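Local coordinates for AGR_C_1268p (PDB 2GHS), which probably acts as a metal-dependent gluconolactonase of the SMP-30/regucalcin family, hydrolysing sugar lactones in the centre of a beta-propeller, at residues F66-R71 / R135-R140. Sequence-based numbering, arbitrary orientation.
Sequences FNILER and RSNDGR. With EDO (1,2-ethanediol), chain D.
The predicted substrate pocket of this SMP-30-type beta-propeller is lined here by Ile68 and Leu69 of the segment 66-71, which pack against Arg135 and Asn137 of strand 134-141, an edge strand of another sheet. Hydrogen bonds between the segments are absent; what joins them is aliphatic surface laid against a guanidinium. The side chains of Ile68 and Arg135 cross at about a right angle, with Ile68 CG2 over one face of the guanidinium and Ile68 CD1 3.7 Å from Arg135 NH1. A branched isoleucine suits this place because both arms reach the flat group without competing for its N-H donors, and Ile68 CD1 also comes within 4.1 Å of Asn137 OD1. Leu69 adds a looser, oblique contact, its CD2 4.3 Å from Arg135 NE.

The long arginine runs forward alongside its own strand, bringing its head group beside Ser136 and Asn137. A chi1 of 64° tucks CG between N and C of the backbone, and an outstretched chain beyond it carries the guanidinium there. Arg135 NH1 gives two bent bonds, one to Ser136 O and one to Asn137 OD1, each 3.0 Å long, which restrain the rotation of the guanidinium. The nearby positive charge should polarise the Asn137 amide.

A 1,2-ethanediol, probably from the crystallisation liquor, occupies the pocket and also bonds to Glu52 and Asn182, two predicted ligands of the divalent metal. Asparagine fits here because its amide offers both an acceptor and a donor: Asn137 OD1 accepts from EDO O1, while Asn137 ND2 gives a 3.1 Å bond to EDO O2 and is also bonded to Pro181 O. At the guanidinium edge, Arg135 NH2 meets EDO O1 in plane at 2.9 Å, in a nearly straight bond (175°).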
loop_
_atom_site.group_PDB
_atom_site.type_symbol
_atom_site.label_atom_id
_atom_site.label_comp_id
_atom_site.label_asym_id
_atom_site.label_seq_id
_atom_site.Cartn_x
_atom_site.Cartn_y
_atom_site.Cartn_z
ATOM N N PHE A 66 5.456 3.749 -5.920
ATOM C CA PHE A 66 6.062 5.024 -5.707
ATOM C C PHE A 66 7.380 4.942 -4.957
ATOM O O PHE A 66 7.620 4.031 -4.186
ATOM C CB PHE A 66 5.111 5.937 -4.897
ATOM C CG PHE A 66 3.826 6.235 -5.579
ATOM C CD1 PHE A 66 2.729 5.385 -5.411
ATOM C CD2 PHE A 66 3.690 7.368 -6.344
ATOM C CE1 PHE A 66 1.513 5.665 -6.045
ATOM C CE2 PHE A 66 2.507 7.654 -6.991
ATOM C CZ PHE A 66 1.417 6.796 -6.851
ATOM N N ASN A 67 8.213 5.947 -5.192
ATOM C CA ASN A 67 9.358 6.285 -4.320
ATOM C C ASN A 67 8.971 7.584 -3.640
ATOM O O ASN A 67 9.175 8.643 -4.194
ATOM C CB ASN A 67 10.626 6.411 -5.126
ATOM C CG ASN A 67 11.880 6.467 -4.265
ATOM O OD1 ASN A 67 11.818 6.295 -3.063
ATOM N ND2 ASN A 67 13.029 6.691 -4.904
ATOM N N ILE A 68 8.333 7.464 -2.476
ATOM C CA ILE A 68 7.512 8.575 -1.954
ATOM C C ILE A 68 8.328 9.856 -1.813
ATOM O O ILE A 68 7.976 10.907 -2.367
ATOM C CB ILE A 68 6.837 8.246 -0.585
ATOM C CG1 ILE A 68 5.792 7.154 -0.730
ATOM C CG2 ILE A 68 6.156 9.540 -0.017
ATOM C CD1 ILE A 68 5.101 6.852 0.589
ATOM N N LEU A 69 9.404 9.770 -1.058
ATOM C CA LEU A 69 10.180 10.947 -0.658
ATOM C C LEU A 69 10.934 11.569 -1.826
ATOM O O LEU A 69 11.256 12.725 -1.772
ATOM C CB LEU A 69 11.170 10.576 0.454
ATOM C CG LEU A 69 10.535 9.923 1.705
ATOM C CD1 LEU A 69 11.583 9.566 2.746
ATOM C CD2 LEU A 69 9.484 10.845 2.309
ATOM N N GLU A 70 11.163 10.813 -2.904
ATOM C CA GLU A 70 11.830 11.349 -4.102
ATOM C C GLU A 70 10.855 11.773 -5.224
ATOM O O GLU A 70 11.284 12.143 -6.334
ATOM C CB GLU A 70 12.822 10.327 -4.666
ATOM C CG GLU A 70 13.922 9.961 -3.680
ATOM C CD GLU A 70 15.091 10.941 -3.652
ATOM O OE1 GLU A 70 14.933 12.123 -4.026
ATOM O OE2 GLU A 70 16.191 10.501 -3.256
ATOM N N ARG A 71 9.559 11.683 -4.959
ATOM C CA ARG A 71 8.525 12.172 -5.894
ATOM C C ARG A 71 8.580 11.424 -7.230
ATOM O O ARG A 71 8.602 12.038 -8.283
ATOM C CB ARG A 71 8.611 13.681 -6.093
ATOM C CG ARG A 71 8.545 14.482 -4.822
ATOM C CD ARG A 71 8.425 16.013 -5.077
ATOM N NE ARG A 71 9.358 16.382 -6.137
ATOM C CZ ARG A 71 10.640 16.656 -5.973
ATOM N NH1 ARG A 71 11.132 16.795 -4.772
ATOM N NH2 ARG A 71 11.419 16.874 -7.025
ATOM N N ARG A 135 1.740 14.554 4.973
ATOM C CA ARG A 135 1.796 13.912 3.652
ATOM C C ARG A 135 0.802 12.752 3.620
ATOM O O ARG A 135 0.280 12.328 4.667
ATOM C CB ARG A 135 3.220 13.437 3.329
ATOM C CG ARG A 135 3.803 12.330 4.238
ATOM C CD ARG A 135 4.999 11.788 3.539
ATOM N NE ARG A 135 5.678 10.734 4.262
ATOM C CZ ARG A 135 5.383 9.436 4.244
ATOM N NH1 ARG A 135 4.342 8.949 3.575
ATOM N NH2 ARG A 135 6.154 8.592 4.950
ATOM N N SER A 136 0.507 12.281 2.420
ATOM C CA SER A 136 -0.283 11.054 2.279
ATOM C C SER A 136 0.569 9.828 2.498
ATOM O O SER A 136 1.775 9.845 2.296
ATOM C CB SER A 136 -1.032 10.956 0.930
ATOM O OG SER A 136 -0.125 10.989 -0.164
ATOM N N ASN A 137 -0.074 8.725 2.850
ATOM C CA ASN A 137 0.635 7.468 3.041
ATOM C C ASN A 137 -0.168 6.347 2.344
ATOM O O ASN A 137 -0.587 6.475 1.193
ATOM C CB ASN A 137 0.927 7.234 4.555
ATOM C CG ASN A 137 2.039 6.193 4.771
ATOM O OD1 ASN A 137 3.083 6.309 4.145
ATOM N ND2 ASN A 137 1.818 5.185 5.668
ATOM N N ASP A 138 -0.397 5.272 3.057
ATOM C CA ASP A 138 -1.042 4.058 2.549
ATOM C C ASP A 138 -2.462 4.348 2.037
ATOM O O ASP A 138 -3.210 5.106 2.641
ATOM C CB ASP A 138 -1.152 3.120 3.734
ATOM C CG ASP A 138 -1.718 1.770 3.361
ATOM O OD1 ASP A 138 -1.272 1.164 2.341
ATOM O OD2 ASP A 138 -2.605 1.298 4.114
ATOM N N GLY A 139 -2.858 3.711 0.958
ATOM C CA GLY A 139 -4.256 3.828 0.531
ATOM C C GLY A 139 -4.628 2.593 -0.241
ATOM O O GLY A 139 -3.757 1.846 -0.695
ATOM N N ARG A 140 -5.928 2.322 -0.362
ATOM C CA ARG A 140 -6.378 1.178 -1.168
ATOM C C ARG A 140 -7.816 1.397 -1.634
ATOM O O ARG A 140 -8.599 2.004 -0.923
ATOM C CB ARG A 140 -6.250 -0.143 -0.396
ATOM C CG ARG A 140 -6.318 -1.374 -1.344
ATOM C CD ARG A 140 -5.858 -2.655 -0.747
ATOM N NE ARG A 140 -4.505 -2.538 -0.220
ATOM C CZ ARG A 140 -3.423 -2.542 -0.974
ATOM N NH1 ARG A 140 -3.538 -2.691 -2.273
ATOM N NH2 ARG A 140 -2.222 -2.377 -0.421
HETATM C C1 EDO D . 5.646 5.137 6.380
HETATM O O1 EDO D . 5.682 5.733 5.079
HETATM C C2 EDO D . 5.478 3.625 6.172
HETATM O O2 EDO D . 4.234 3.325 5.498
#